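Local structure of nitrogenase molybdenum-iron protein alpha chain (5VQ3) at residues L257-C262 and P280-N285; D448-L453 and K468-K473; H74-C79 and T108-S113; K178-S183 and D387-N392; M273-G278 and V398-Q403. The protein reduces dinitrogen to ammonium, with hydrogen formed alongside, as the molybdenum-iron component of nitrogenase, at a molybdenum-iron-sulfur-carbon cluster completed by homocitrate. One frame throughout, in Å; residues are numbered along the deposited sequence.

Contact 1: L257-C262 and P280-N285; sequences LNLVQC and PWIKCN. With ICS (iron-sulfur-molybdenum cluster with interstitial carbon), chain F.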
# COMPACT_ATOMS: atom_id res chain seq x y z
N LEU A 257 22.24 44.77 13.04
CA LEU A 257 23.25 43.77 13.35
C LEU A 257 23.04 42.57 12.45
O LEU A 257 21.90 42.14 12.29
CB LEU A 257 23.14 43.33 14.80
CG LEU A 257 24.14 42.31 15.35
CD1 LEU A 257 25.54 42.88 15.38
CD2 LEU A 257 23.76 41.80 16.74
N ASN A 258 24.12 42.06 11.84
CA ASN A 258 24.07 40.84 11.05
C ASN A 258 24.58 39.67 11.84
O ASN A 258 25.69 39.71 12.34
CB ASN A 258 24.96 40.99 9.79
CG ASN A 258 24.26 41.67 8.64
OD1 ASN A 258 23.06 41.51 8.45
ND2 ASN A 258 25.01 42.40 7.85
N LEU A 259 23.80 38.60 11.94
CA LEU A 259 24.26 37.40 12.58
C LEU A 259 24.72 36.49 11.45
O LEU A 259 24.00 36.31 10.51
CB LEU A 259 23.14 36.72 13.32
CG LEU A 259 22.39 37.51 14.39
CD1 LEU A 259 21.37 36.58 15.06
CD2 LEU A 259 23.36 38.08 15.39
N VAL A 260 25.89 35.90 11.58
CA VAL A 260 26.46 35.09 10.52
C VAL A 260 26.49 33.66 11.01
O VAL A 260 27.34 33.27 11.82
CB VAL A 260 27.87 35.59 10.12
CG1 VAL A 260 28.52 34.63 9.15
CG2 VAL A 260 27.78 36.97 9.55
N GLN A 261 25.52 32.86 10.53
CA GLN A 261 25.47 31.46 10.88
C GLN A 261 26.52 30.69 10.07
O GLN A 261 27.47 30.14 10.64
CB GLN A 261 24.03 30.91 10.67
CG GLN A 261 23.89 29.42 10.91
CD GLN A 261 24.11 28.96 12.34
OE1 GLN A 261 23.57 29.54 13.28
NE2 GLN A 261 24.88 27.90 12.49
N CYS A 262 26.35 30.61 8.75
CA CYS A 262 27.37 29.96 7.91
C CYS A 262 28.38 30.97 7.42
O CYS A 262 28.11 31.75 6.49
CB CYS A 262 26.75 29.28 6.68
SG CYS A 262 28.07 28.57 5.68
N PRO A 280 27.45 46.07 11.53
CA PRO A 280 28.43 45.13 11.99
C PRO A 280 27.85 43.72 12.01
O PRO A 280 26.65 43.57 11.90
CB PRO A 280 28.74 45.63 13.41
CG PRO A 280 27.48 46.29 13.85
CD PRO A 280 26.81 46.83 12.63
N TRP A 281 28.70 42.73 12.18
CA TRP A 281 28.24 41.36 12.25
C TRP A 281 28.90 40.61 13.38
O TRP A 281 30.00 40.98 13.84
CB TRP A 281 28.47 40.67 10.90
CG TRP A 281 29.88 40.54 10.43
CD1 TRP A 281 30.60 41.46 9.69
CD2 TRP A 281 30.77 39.42 10.64
NE1 TRP A 281 31.86 40.97 9.43
CE2 TRP A 281 31.98 39.72 9.98
CE3 TRP A 281 30.65 38.19 11.28
CZ2 TRP A 281 33.05 38.86 10.01
CZ3 TRP A 281 31.70 37.34 11.28
CH2 TRP A 281 32.89 37.67 10.63
N ILE A 282 28.23 39.55 13.84
CA ILE A 282 28.82 38.59 14.75
C ILE A 282 28.58 37.18 14.27
O ILE A 282 27.58 36.91 13.58
CB ILE A 282 28.26 38.72 16.18
CG1 ILE A 282 26.75 38.58 16.22
CG2 ILE A 282 28.66 40.07 16.76
CD1 ILE A 282 26.27 38.31 17.64
N LYS A 283 29.46 36.26 14.68
CA LYS A 283 29.26 34.86 14.40
C LYS A 283 28.08 34.42 15.25
O LYS A 283 28.02 34.78 16.43
CB LYS A 283 30.49 34.04 14.74
CG LYS A 283 30.37 32.56 14.35
CD LYS A 283 30.41 32.34 12.81
CE LYS A 283 30.35 30.85 12.41
NZ LYS A 283 29.07 30.16 12.78
N CYS A 284 27.16 33.70 14.60
CA CYS A 284 25.90 33.14 15.11
C CYS A 284 26.13 31.64 15.19
O CYS A 284 26.49 31.02 14.19
CB CYS A 284 24.79 33.36 14.05
SG CYS A 284 23.25 32.60 14.41
N ASN A 285 25.92 31.02 16.34
CA ASN A 285 26.09 29.58 16.45
C ASN A 285 24.78 28.97 17.01
O ASN A 285 24.73 28.66 18.19
CB ASN A 285 27.32 29.28 17.35
CG ASN A 285 28.65 29.90 16.82
OD1 ASN A 285 29.27 30.81 17.43
ND2 ASN A 285 29.12 29.37 15.70
FE1 ICS F . 27.17 26.67 4.75
MO1 ICS F . 25.04 20.47 2.32
FE2 ICS F . 27.11 25.06 2.62
FE3 ICS F . 25.00 25.14 4.25
FE4 ICS F . 27.31 24.05 5.07
FE5 ICS F . 26.53 21.77 4.13
FE6 ICS F . 26.32 22.77 1.73
FE7 ICS F . 24.28 22.82 3.34
CX ICS F . 26.12 23.59 3.58
S1A ICS F . 28.87 25.35 4.02
S1B ICS F . 27.37 20.89 2.23
S2A ICS F . 25.83 26.85 2.93
S2B ICS F . 27.38 24.26 0.54
S3A ICS F . 27.87 22.10 5.88
S3B ICS F . 24.23 22.37 1.15
S4A ICS F . 25.96 25.44 6.27
S4B ICS F . 24.47 20.96 4.55
S5A ICS F . 22.91 24.38 4.08

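Contact 2: D448-L453 and K468-K473; sequences DMEVVL and KFVIQK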
# COMPACT_ATOMS: atom_id res chain seq x y z
N ASP A 448 40.14 7.71 3.08
CA ASP A 448 40.46 8.29 4.38
C ASP A 448 39.38 7.85 5.37
O ASP A 448 39.67 7.51 6.53
CB ASP A 448 40.48 9.81 4.36
CG ASP A 448 41.47 10.41 3.35
OD1 ASP A 448 42.50 9.75 3.01
OD2 ASP A 448 41.23 11.58 2.94
N MET A 449 38.13 7.90 4.92
CA MET A 449 37.01 7.62 5.80
C MET A 449 37.10 6.22 6.34
O MET A 449 36.81 5.97 7.53
CB MET A 449 35.65 7.80 5.05
CG MET A 449 34.48 7.72 6.00
SD MET A 449 32.92 7.94 5.10
CE MET A 449 32.89 6.36 4.29
N GLU A 450 37.40 5.27 5.46
CA GLU A 450 37.47 3.87 5.78
C GLU A 450 38.66 3.53 6.70
O GLU A 450 38.55 2.65 7.54
CB GLU A 450 37.53 3.02 4.52
CG GLU A 450 36.17 2.89 3.82
CD GLU A 450 35.11 2.22 4.69
OE1 GLU A 450 33.92 2.45 4.48
OE2 GLU A 450 35.46 1.46 5.59
N VAL A 451 39.76 4.26 6.55
CA VAL A 451 40.84 4.07 7.51
C VAL A 451 40.39 4.51 8.89
O VAL A 451 40.57 3.78 9.87
CB VAL A 451 42.10 4.75 7.07
CG1 VAL A 451 43.13 4.71 8.19
CG2 VAL A 451 42.61 4.06 5.82
N VAL A 452 39.73 5.67 8.95
CA VAL A 452 39.24 6.20 10.21
C VAL A 452 38.31 5.19 10.85
O VAL A 452 38.45 4.88 12.03
CB VAL A 452 38.55 7.57 10.03
CG1 VAL A 452 37.84 8.00 11.30
CG2 VAL A 452 39.55 8.62 9.60
N LEU A 453 37.34 4.67 10.09
CA LEU A 453 36.39 3.70 10.62
C LEU A 453 37.03 2.43 11.15
O LEU A 453 36.63 1.94 12.21
CB LEU A 453 35.34 3.33 9.58
CG LEU A 453 34.24 4.35 9.31
CD1 LEU A 453 33.72 4.20 7.90
CD2 LEU A 453 33.12 4.26 10.33
N LYS A 468 26.34 7.75 4.03
CA LYS A 468 25.48 7.15 5.06
C LYS A 468 25.49 5.61 4.96
O LYS A 468 25.69 4.92 5.95
CB LYS A 468 24.06 7.63 4.94
CG LYS A 468 23.10 7.01 5.93
CD LYS A 468 21.65 7.50 5.75
CE LYS A 468 20.68 6.94 6.79
NZ LYS A 468 20.81 7.58 8.12
N PHE A 469 25.17 5.07 3.80
CA PHE A 469 24.94 3.64 3.68
C PHE A 469 26.24 2.85 3.65
O PHE A 469 26.27 1.71 4.08
CB PHE A 469 24.00 3.32 2.48
CG PHE A 469 22.64 3.98 2.61
CD1 PHE A 469 21.79 3.65 3.65
CD2 PHE A 469 22.27 5.00 1.76
CE1 PHE A 469 20.58 4.27 3.80
CE2 PHE A 469 21.05 5.62 1.91
CZ PHE A 469 20.22 5.28 2.93
N VAL A 470 27.32 3.49 3.16
CA VAL A 470 28.66 2.91 3.27
C VAL A 470 29.02 2.65 4.74
O VAL A 470 29.43 1.55 5.12
CB VAL A 470 29.73 3.80 2.69
CG1 VAL A 470 31.09 3.22 3.09
CG2 VAL A 470 29.58 3.91 1.17
N ILE A 471 28.82 3.67 5.56
CA ILE A 471 29.10 3.58 6.99
C ILE A 471 28.22 2.55 7.66
O ILE A 471 28.71 1.71 8.43
CB ILE A 471 28.95 4.96 7.67
CG1 ILE A 471 29.96 5.94 7.06
CG2 ILE A 471 29.05 4.84 9.20
CD1 ILE A 471 29.68 7.41 7.29
N GLN A 472 26.91 2.59 7.36
CA GLN A 472 25.97 1.68 7.99
C GLN A 472 26.09 0.21 7.56
O GLN A 472 25.78 -0.66 8.34
CB GLN A 472 24.51 2.17 7.88
CG GLN A 472 24.32 3.53 8.52
CD GLN A 472 22.90 3.92 8.94
OE1 GLN A 472 22.74 4.73 9.85
NE2 GLN A 472 21.87 3.35 8.30
N LYS A 473 26.55 -0.06 6.35
CA LYS A 473 26.83 -1.43 5.91
C LYS A 473 27.91 -2.05 6.85
O LYS A 473 27.95 -3.28 7.00
CB LYS A 473 27.33 -1.47 4.48
CG LYS A 473 26.33 -1.21 3.39
CD LYS A 473 25.38 -2.35 3.27
CE LYS A 473 24.66 -2.28 1.95
NZ LYS A 473 23.51 -3.22 1.87
O HOH W 1 32.12 1.31 5.95

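Contact 3: H74-C79 and T108-S113; sequences HGPIGC and TDMQES. With CLF (Fe(8)-S(7) cluster), chain G.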
# COMPACT_ATOMS: atom_id res chain seq x y z
N HIS A 74 20.34 27.36 -17.02
CA HIS A 74 20.71 27.34 -18.44
C HIS A 74 21.71 26.26 -18.67
O HIS A 74 22.91 26.40 -18.40
CB HIS A 74 21.24 28.68 -18.86
CG HIS A 74 21.50 28.78 -20.32
ND1 HIS A 74 20.59 28.35 -21.27
CD2 HIS A 74 22.53 29.33 -21.00
CE1 HIS A 74 21.07 28.61 -22.47
NE2 HIS A 74 22.25 29.20 -22.33
N GLY A 75 21.18 25.13 -19.11
CA GLY A 75 21.96 23.95 -19.26
C GLY A 75 21.14 22.76 -19.72
O GLY A 75 19.94 22.87 -19.91
N PRO A 76 21.81 21.62 -19.93
CA PRO A 76 21.09 20.38 -20.18
C PRO A 76 20.38 19.97 -18.90
O PRO A 76 20.57 20.59 -17.83
CB PRO A 76 22.18 19.41 -20.57
CG PRO A 76 23.44 20.23 -20.66
CD PRO A 76 23.23 21.38 -19.73
N ILE A 77 19.54 18.96 -18.99
CA ILE A 77 18.46 18.82 -18.02
C ILE A 77 18.94 18.43 -16.63
O ILE A 77 18.29 18.79 -15.64
CB ILE A 77 17.41 17.82 -18.53
CG1 ILE A 77 16.11 17.91 -17.72
CG2 ILE A 77 17.99 16.43 -18.55
CD1 ILE A 77 15.49 19.28 -17.80
N GLY A 78 20.03 17.65 -16.54
CA GLY A 78 20.48 17.10 -15.27
C GLY A 78 20.74 18.14 -14.21
O GLY A 78 20.37 17.97 -13.06
N CYS A 79 21.42 19.21 -14.58
CA CYS A 79 21.71 20.23 -13.59
C CYS A 79 20.44 20.76 -12.89
O CYS A 79 20.47 21.15 -11.72
CB CYS A 79 22.41 21.41 -14.24
SG CYS A 79 23.93 21.00 -15.13
N THR A 108 16.38 25.51 -19.39
CA THR A 108 16.32 25.61 -20.85
C THR A 108 16.52 24.29 -21.56
O THR A 108 16.40 24.26 -22.79
CB THR A 108 17.34 26.59 -21.37
OG1 THR A 108 18.64 26.25 -20.89
CG2 THR A 108 16.96 27.95 -20.90
N ASP A 109 16.77 23.23 -20.83
CA ASP A 109 16.86 21.89 -21.39
C ASP A 109 17.66 21.88 -22.69
O ASP A 109 17.18 21.49 -23.70
CB ASP A 109 15.43 21.41 -21.63
CG ASP A 109 15.31 19.92 -21.98
OD1 ASP A 109 16.22 19.12 -21.85
OD2 ASP A 109 14.21 19.56 -22.38
N MET A 110 18.90 22.33 -22.59
CA MET A 110 19.76 22.39 -23.75
C MET A 110 19.85 21.12 -24.54
O MET A 110 20.00 20.09 -23.98
CB MET A 110 21.21 22.64 -23.35
CG MET A 110 21.66 24.04 -23.34
SD MET A 110 23.39 24.15 -22.86
CE MET A 110 23.25 25.81 -22.29
N GLN A 111 19.79 21.26 -25.86
CA GLN A 111 19.99 20.15 -26.81
C GLN A 111 21.23 20.35 -27.66
O GLN A 111 21.93 21.38 -27.55
CB GLN A 111 18.78 20.08 -27.72
CG GLN A 111 17.46 19.98 -26.97
CD GLN A 111 17.34 18.65 -26.32
OE1 GLN A 111 17.33 17.65 -27.01
NE2 GLN A 111 17.27 18.62 -25.00
N GLU A 112 21.48 19.38 -28.53
CA GLU A 112 22.69 19.43 -29.36
C GLU A 112 22.76 20.71 -30.20
O GLU A 112 23.84 21.30 -30.32
CB GLU A 112 22.78 18.22 -30.29
CG GLU A 112 24.02 18.29 -31.17
CD GLU A 112 24.60 16.93 -31.53
OE1 GLU A 112 25.60 16.89 -32.28
OE2 GLU A 112 24.08 15.90 -31.06
N SER A 113 21.62 21.15 -30.75
CA SER A 113 21.63 22.34 -31.56
C SER A 113 22.03 23.59 -30.73
O SER A 113 22.67 24.52 -31.24
CB SER A 113 20.29 22.54 -32.23
OG SER A 113 19.29 22.74 -31.26
FE1 CLF G . 28.40 20.81 -14.55
FE2 CLF G . 27.65 18.75 -13.37
FE3 CLF G . 27.65 21.06 -11.88
FE4 CLF G . 25.87 20.68 -13.87
S1 CLF G . 26.80 19.35 -15.62
S2A CLF G . 29.49 19.92 -12.70
S4A CLF G . 26.00 19.50 -11.91
S3A CLF G . 27.19 22.54 -13.60
FE5 CLF G . 24.40 18.73 -15.47
FE6 CLF G . 25.84 18.05 -17.49
FE7 CLF G . 24.07 16.17 -16.39
FE8 CLF G . 26.35 17.04 -15.24
S2B CLF G . 23.43 18.12 -17.48
S3B CLF G . 26.22 15.81 -17.15
S4B CLF G . 24.29 16.83 -14.20
O HOH W 2 18.95 18.53 -21.87

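Contact 4: K178-S183 and D387-N392; sequences KGVSQS and DADSKN. With HCA (3-hydroxy-3-carboxy-adipic acid), chain E.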
# COMPACT_ATOMS: atom_id res chain seq x y z
N LYS A 178 34.19 25.91 -12.37
CA LYS A 178 34.78 27.05 -11.67
C LYS A 178 35.12 26.74 -10.21
O LYS A 178 34.40 26.01 -9.50
CB LYS A 178 33.93 28.30 -11.79
CG LYS A 178 33.86 28.78 -13.22
CD LYS A 178 33.18 30.11 -13.33
CE LYS A 178 33.38 30.68 -14.73
NZ LYS A 178 32.53 31.88 -14.93
N GLY A 179 36.28 27.23 -9.78
CA GLY A 179 36.72 26.90 -8.44
C GLY A 179 37.05 25.43 -8.32
O GLY A 179 37.43 24.77 -9.32
N VAL A 180 36.89 24.90 -7.11
CA VAL A 180 37.25 23.55 -6.80
C VAL A 180 36.14 22.84 -6.03
O VAL A 180 36.30 21.66 -5.67
CB VAL A 180 38.55 23.46 -5.93
CG1 VAL A 180 39.73 24.08 -6.68
CG2 VAL A 180 38.40 24.12 -4.54
N SER A 181 35.02 23.52 -5.82
CA SER A 181 33.98 23.02 -4.92
C SER A 181 32.77 23.91 -4.96
O SER A 181 32.76 24.92 -5.66
CB SER A 181 34.53 23.00 -3.49
OG SER A 181 34.64 24.34 -2.97
N GLN A 182 31.77 23.60 -4.12
CA GLN A 182 30.61 24.46 -3.98
C GLN A 182 30.95 25.87 -3.56
O GLN A 182 30.22 26.79 -3.85
CB GLN A 182 29.67 23.88 -2.91
CG GLN A 182 29.04 22.53 -3.19
CD GLN A 182 29.81 21.37 -2.67
OE1 GLN A 182 31.04 21.28 -2.81
NE2 GLN A 182 29.10 20.43 -2.06
N SER A 183 32.08 26.05 -2.85
CA SER A 183 32.52 27.35 -2.35
C SER A 183 32.58 28.47 -3.40
O SER A 183 32.18 29.60 -3.14
CB SER A 183 33.90 27.21 -1.66
OG SER A 183 34.41 28.45 -1.27
N ASP A 387 44.91 30.65 -5.31
CA ASP A 387 45.40 29.68 -6.27
C ASP A 387 44.75 29.74 -7.61
O ASP A 387 43.70 30.29 -7.77
CB ASP A 387 45.66 28.28 -5.70
CG ASP A 387 44.51 27.31 -5.87
OD1 ASP A 387 44.61 26.23 -5.32
OD2 ASP A 387 43.52 27.60 -6.52
N ALA A 388 45.46 29.22 -8.59
CA ALA A 388 45.02 29.30 -9.96
C ALA A 388 43.61 28.88 -10.23
O ALA A 388 42.93 29.50 -11.03
CB ALA A 388 45.95 28.52 -10.87
N ASP A 389 43.14 27.85 -9.58
CA ASP A 389 41.78 27.42 -10.00
C ASP A 389 40.60 28.29 -9.49
O ASP A 389 39.47 28.15 -9.98
CB ASP A 389 41.56 25.96 -9.60
CG ASP A 389 42.62 25.04 -10.18
OD1 ASP A 389 42.84 25.11 -11.40
OD2 ASP A 389 43.23 24.26 -9.40
N SER A 390 40.85 29.16 -8.51
CA SER A 390 39.81 30.06 -7.95
C SER A 390 40.17 31.56 -8.15
O SER A 390 39.40 32.45 -7.75
CB SER A 390 39.56 29.75 -6.46
OG SER A 390 39.44 28.33 -6.24
N LYS A 391 41.32 31.83 -8.78
CA LYS A 391 41.75 33.21 -9.05
C LYS A 391 40.82 33.95 -10.03
O LYS A 391 40.77 35.19 -9.99
CB LYS A 391 43.22 33.26 -9.56
CG LYS A 391 43.40 33.23 -11.09
CD LYS A 391 44.86 33.19 -11.51
CE LYS A 391 45.01 32.81 -12.99
NZ LYS A 391 46.35 32.24 -13.31
N ASN A 392 40.09 33.23 -10.90
CA ASN A 392 39.20 33.89 -11.89
C ASN A 392 37.80 34.19 -11.37
O ASN A 392 36.97 34.74 -12.10
CB ASN A 392 39.13 33.08 -13.17
CG ASN A 392 40.50 32.84 -13.77
OD1 ASN A 392 41.40 33.66 -13.60
ND2 ASN A 392 40.66 31.70 -14.43
C1 HCA E . 25.18 20.09 -2.24
C2 HCA E . 23.87 19.88 -1.49
C3 HCA E . 24.08 19.01 -0.23
C4 HCA E . 24.17 17.51 -0.51
C5 HCA E . 23.95 16.71 0.80
C6 HCA E . 24.48 15.29 0.90
C7 HCA E . 22.88 19.23 0.68
O1 HCA E . 25.13 20.31 -3.47
O2 HCA E . 26.23 19.99 -1.60
O3 HCA E . 23.83 14.47 1.62
O4 HCA E . 25.56 14.97 0.34
O5 HCA E . 21.73 19.01 0.23
O6 HCA E . 23.05 19.61 1.87
O7 HCA E . 25.27 19.45 0.46
O HOH W 3 38.82 25.81 -11.46

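Contact 5: M273-G278 and V398-Q403; sequences METKYG and VTPDEQ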
# COMPACT_ATOMS: atom_id res chain seq x y z
N MET A 273 28.54 44.43 3.58
CA MET A 273 27.50 45.23 4.18
C MET A 273 28.11 46.09 5.28
O MET A 273 27.63 47.20 5.49
CB MET A 273 26.38 44.36 4.77
CG MET A 273 25.38 43.91 3.71
SD MET A 273 24.11 42.82 4.38
CE MET A 273 22.94 44.09 4.78
N GLU A 274 29.14 45.59 5.96
CA GLU A 274 29.85 46.42 6.94
C GLU A 274 30.60 47.60 6.30
O GLU A 274 30.50 48.72 6.79
CB GLU A 274 30.83 45.64 7.79
CG GLU A 274 31.45 46.60 8.80
CD GLU A 274 32.06 45.96 10.03
OE1 GLU A 274 32.09 44.71 10.11
OE2 GLU A 274 32.51 46.74 10.92
N THR A 275 31.31 47.35 5.21
CA THR A 275 31.99 48.42 4.47
C THR A 275 31.00 49.40 3.90
O THR A 275 31.18 50.63 4.02
CB THR A 275 32.83 47.85 3.31
OG1 THR A 275 33.79 46.97 3.87
CG2 THR A 275 33.56 48.94 2.52
N LYS A 276 29.94 48.88 3.28
CA LYS A 276 29.01 49.77 2.57
C LYS A 276 27.99 50.49 3.43
O LYS A 276 27.62 51.62 3.11
CB LYS A 276 28.26 49.00 1.47
CG LYS A 276 27.45 49.83 0.51
CD LYS A 276 26.87 49.00 -0.63
CE LYS A 276 26.01 49.84 -1.58
NZ LYS A 276 25.60 49.07 -2.77
N TYR A 277 27.45 49.83 4.45
CA TYR A 277 26.33 50.37 5.22
C TYR A 277 26.71 50.63 6.67
O TYR A 277 26.01 51.35 7.36
CB TYR A 277 25.09 49.45 5.19
CG TYR A 277 24.57 49.21 3.82
CD1 TYR A 277 23.99 50.24 3.09
CD2 TYR A 277 24.68 47.96 3.21
CE1 TYR A 277 23.54 50.05 1.80
CE2 TYR A 277 24.22 47.76 1.91
CZ TYR A 277 23.64 48.79 1.23
OH TYR A 277 23.21 48.59 -0.06
N GLY A 278 27.78 49.97 7.13
CA GLY A 278 28.30 50.14 8.50
C GLY A 278 27.66 49.19 9.48
O GLY A 278 27.73 49.37 10.69
N VAL A 398 33.38 47.22 -2.50
CA VAL A 398 32.31 48.20 -2.29
C VAL A 398 32.91 49.39 -1.54
O VAL A 398 33.96 49.26 -0.93
CB VAL A 398 31.12 47.63 -1.48
CG1 VAL A 398 30.31 46.65 -2.32
CG2 VAL A 398 31.60 47.00 -0.19
N THR A 399 32.24 50.53 -1.58
CA THR A 399 32.66 51.68 -0.76
C THR A 399 31.45 52.20 0.02
O THR A 399 30.31 51.88 -0.34
CB THR A 399 33.28 52.79 -1.64
OG1 THR A 399 32.31 53.25 -2.59
CG2 THR A 399 34.53 52.26 -2.40
N PRO A 400 31.69 52.98 1.10
CA PRO A 400 30.54 53.47 1.85
C PRO A 400 29.47 54.12 0.96
O PRO A 400 29.78 54.92 0.08
CB PRO A 400 31.17 54.49 2.81
CG PRO A 400 32.53 53.94 3.08
CD PRO A 400 32.96 53.29 1.78
N ASP A 401 28.21 53.73 1.15
CA ASP A 401 27.10 54.43 0.51
C ASP A 401 26.93 55.77 1.27
O ASP A 401 26.52 55.79 2.44
CB ASP A 401 25.85 53.56 0.61
CG ASP A 401 24.71 54.04 -0.28
OD1 ASP A 401 24.47 55.27 -0.36
OD2 ASP A 401 24.03 53.16 -0.87
N GLU A 402 27.26 56.90 0.64
CA GLU A 402 27.22 58.21 1.33
C GLU A 402 25.85 58.52 1.92
O GLU A 402 25.75 59.12 2.98
CB GLU A 402 27.59 59.36 0.39
CG GLU A 402 28.98 59.26 -0.21
CD GLU A 402 28.98 59.63 -1.68
OE1 GLU A 402 29.59 58.89 -2.49
OE2 GLU A 402 28.36 60.65 -2.04
N GLN A 403 24.80 58.09 1.22
CA GLN A 403 23.42 58.33 1.64
C GLN A 403 22.95 57.41 2.79
O GLN A 403 22.20 57.84 3.67
CB GLN A 403 22.50 58.19 0.43
CG GLN A 403 21.19 58.95 0.53
CD GLN A 403 20.43 58.95 -0.79
OE1 GLN A 403 20.74 58.18 -1.70
NE2 GLN A 403 19.43 59.81 -0.89
O HOH W 4 22.40 50.72 -1.32

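Contact 1: L257-C262 and P280-N285
V260, C284 and Q261 give up the most surface in this contact, and the first two are joined by backbone: C284 N donates to V260 O at 2.8 Å. V260 in turn gives its own N-H to I282 O. Its CG2, anti to the carbonyl carbon, lies 3.6 Å from W281 CE3, and the valine meets the indole obliquely; I266 and A270 of helix 263-277 cover it as well. Strands 257-260 and 281-283 run parallel, their axes 4.7 Å apart at closest, as the two strands of a beta-alpha-beta unit connected by that helix. N258, V260, W281 and K283 face one side of the sheet, while L259 and I282 face the other, toward helix 289-303. C284 CB, pointing toward the other segment, rests 3.8 Å from L259 CB. A bend at chi2 (66°) folds the chain of Q261 so that its CD comes 3.7 Å from C284 O, and OE1 accepts from F286 N. K283 NZ grips Q261 O at 2.7 Å, in the carbonyl plane, and also donates to C284 O. One residue further on, C262, the N-cap of helix 263-277, binds FE1 of the molybdenum cluster through SG at 2.3 Å.

Contact 2: D448-L453 and K468-K473
The helical turns bearing M449 and V470 run in roughly the same direction, 29° apart, with axes no closer than 11.6 Å. At that separation the backbones stay well apart, and long side chains span the gap. M449 does most of this: its chain is extended through chi2 and turns at chi3 (73°), which carries CE to 3.8 Å from V470 CG1. SD of the same methionine lies 3.9 Å from I471 CD1, and the two side chains cross at about a right angle. The helices belong to a helix-strand-helix succession, 446-456, 460-462 and 465-473, in which the strand borders a mixed sheet; F461 of that strand touches M449, L453 and I471 alike. L453 adds its CD1 at 4.2 Å from I471 CG1. The polar link is indirect. A water donates to E450 OE1 at 2.6 Å and to V470 O at 2.8 Å, bridging the carboxylate to a helix carbonyl. Y216 of a neighbouring beta chain packs on E450, and M65 of the same beta chain on V470.

Contact 3: H74-C79 and T108-S113
M110 runs beside G75 and P76 and ends over the H74 ring, the side chains of M110 and H74 crossing at about a right angle. CB starts 3.6 Å from P76 N, and CG continues past the carbonyl carbon of G75. SD then passes 3.9 Å from G75 CA, with the proline CD also near. CE ends almost centred over one face of the imidazole, a CH-pi contact 3.6 Å from the ring centroid and 12° off its normal. The ring is held by its nitrogens: ND1 shares a 2.9 Å hydrogen bond with T108 OG1, and NE2 bonds to D152. Backbone fixes the other end of the methionine, since M110 N donates to G75 O at 2.9 Å. The D109 carboxylate returns to I77, OD1 3.8 Å from I77 CB, and forms salt bridges with K21 and R16 of a neighbouring beta chain. H74 lies in the end region of strand 69-74 and T108 follows the parallel strand 106-107 beside it, with L123 of helix 120-134 against both residues; helix 77-81 then opens toward the Fe(8)-S(7) cluster, where C79 SG bridges FE4 and FE5.

Contact 4: K178-S183 and D387-N392
V180 and D389 meet at about a right angle, with V180 CG1 3.9 Å from D389 CB, and T72 of a neighbouring beta chain packs on D389. The closest packing is next to them at G179, where the backbones come to 4.4 Å between G179 CA and S390 CA, and S390 OG lies 3.8 Å from G179 CA. G179 N also points to D389 O, but at 3.3 Å and with a bent geometry this is only a weak hydrogen bond. G179 and V180 belong to the loop leading into helix 182-196. S181 is its N-cap, and S181 OG accepts from S183 N at 3.1 Å. In the first turn Q182, bent at chi2 (93°), directs NE2 to O2 of homocitrate, 2.9 Å away, while its OE1 takes a bond from G52 N. The rest of loop 387-392 is looser: A388 and K391 are exposed, and D387 and A388 are poorly ordered. A water lies 2.8 Å from D389 O and near G179 O, with other acceptors close enough that it cannot donate to all of them at once.

Contact 5: M273-G278 and V398-Q403
K276 and D401 join the C-terminal turn of helix 263-277 to the loop 398-403, near G278, the first residue to leave helical angles, with positive phi. One direct hydrogen bond holds them together: D401 N donates to K276 O at 2.9 Å, nearly straight (171°) and on a lone pair of the carbonyl. The oxygen belongs to the last turn, where carbonyls commonly lack helical partners further along, and the loop provides its donor. Apolar and van der Waals contacts flank the bond. V398 CG2 lies 3.8 Å from T275 CB, and P400 sets CB, CG and CD about equally near T275 O, CG at 3.7 Å. K276, its chain extended, crosses D401 obliquely, and its CG is 3.6 Å from T399 O. The same CG sits over the centre of the Y277 ring, 3.9 Å above its plane, so that the lysine stem covers one face of the tyrosine. Charge adds a looser term: K276 NZ and D401 OD2 stand 4.8 Å apart, too far for a salt bridge but probably mutually attractive. Water supplies the remaining link, donating to D401 OD2 at 3.0 Å and, from a place at the edge of the phenol ring and in its plane, to Y277 OH at 2.6 Å.

Contacts 1 and 5 meet through one beta-alpha-beta unit: helix 263-277 connects the strands of contact 1 and ends in contact 5, and N258 ND2 lies 3.6 Å from M273 SD. That helix begins just after the cysteine ligand of the molybdenum cluster, whereas contact 5 is away from any site. Contact 4 reaches homocitrate, and its nearest atoms are about 9 Å from those of contact 1. Contact 3 lies at the other cluster, its centre 24 Å from that of contact 4, whose G179 is about 11 Å from the Fe(8)-S(7) cluster. Contact 2 lies on the opposite side of the chain's centre from contacts 1 and 5, the I471 side chain about 11 Å from homocitrate.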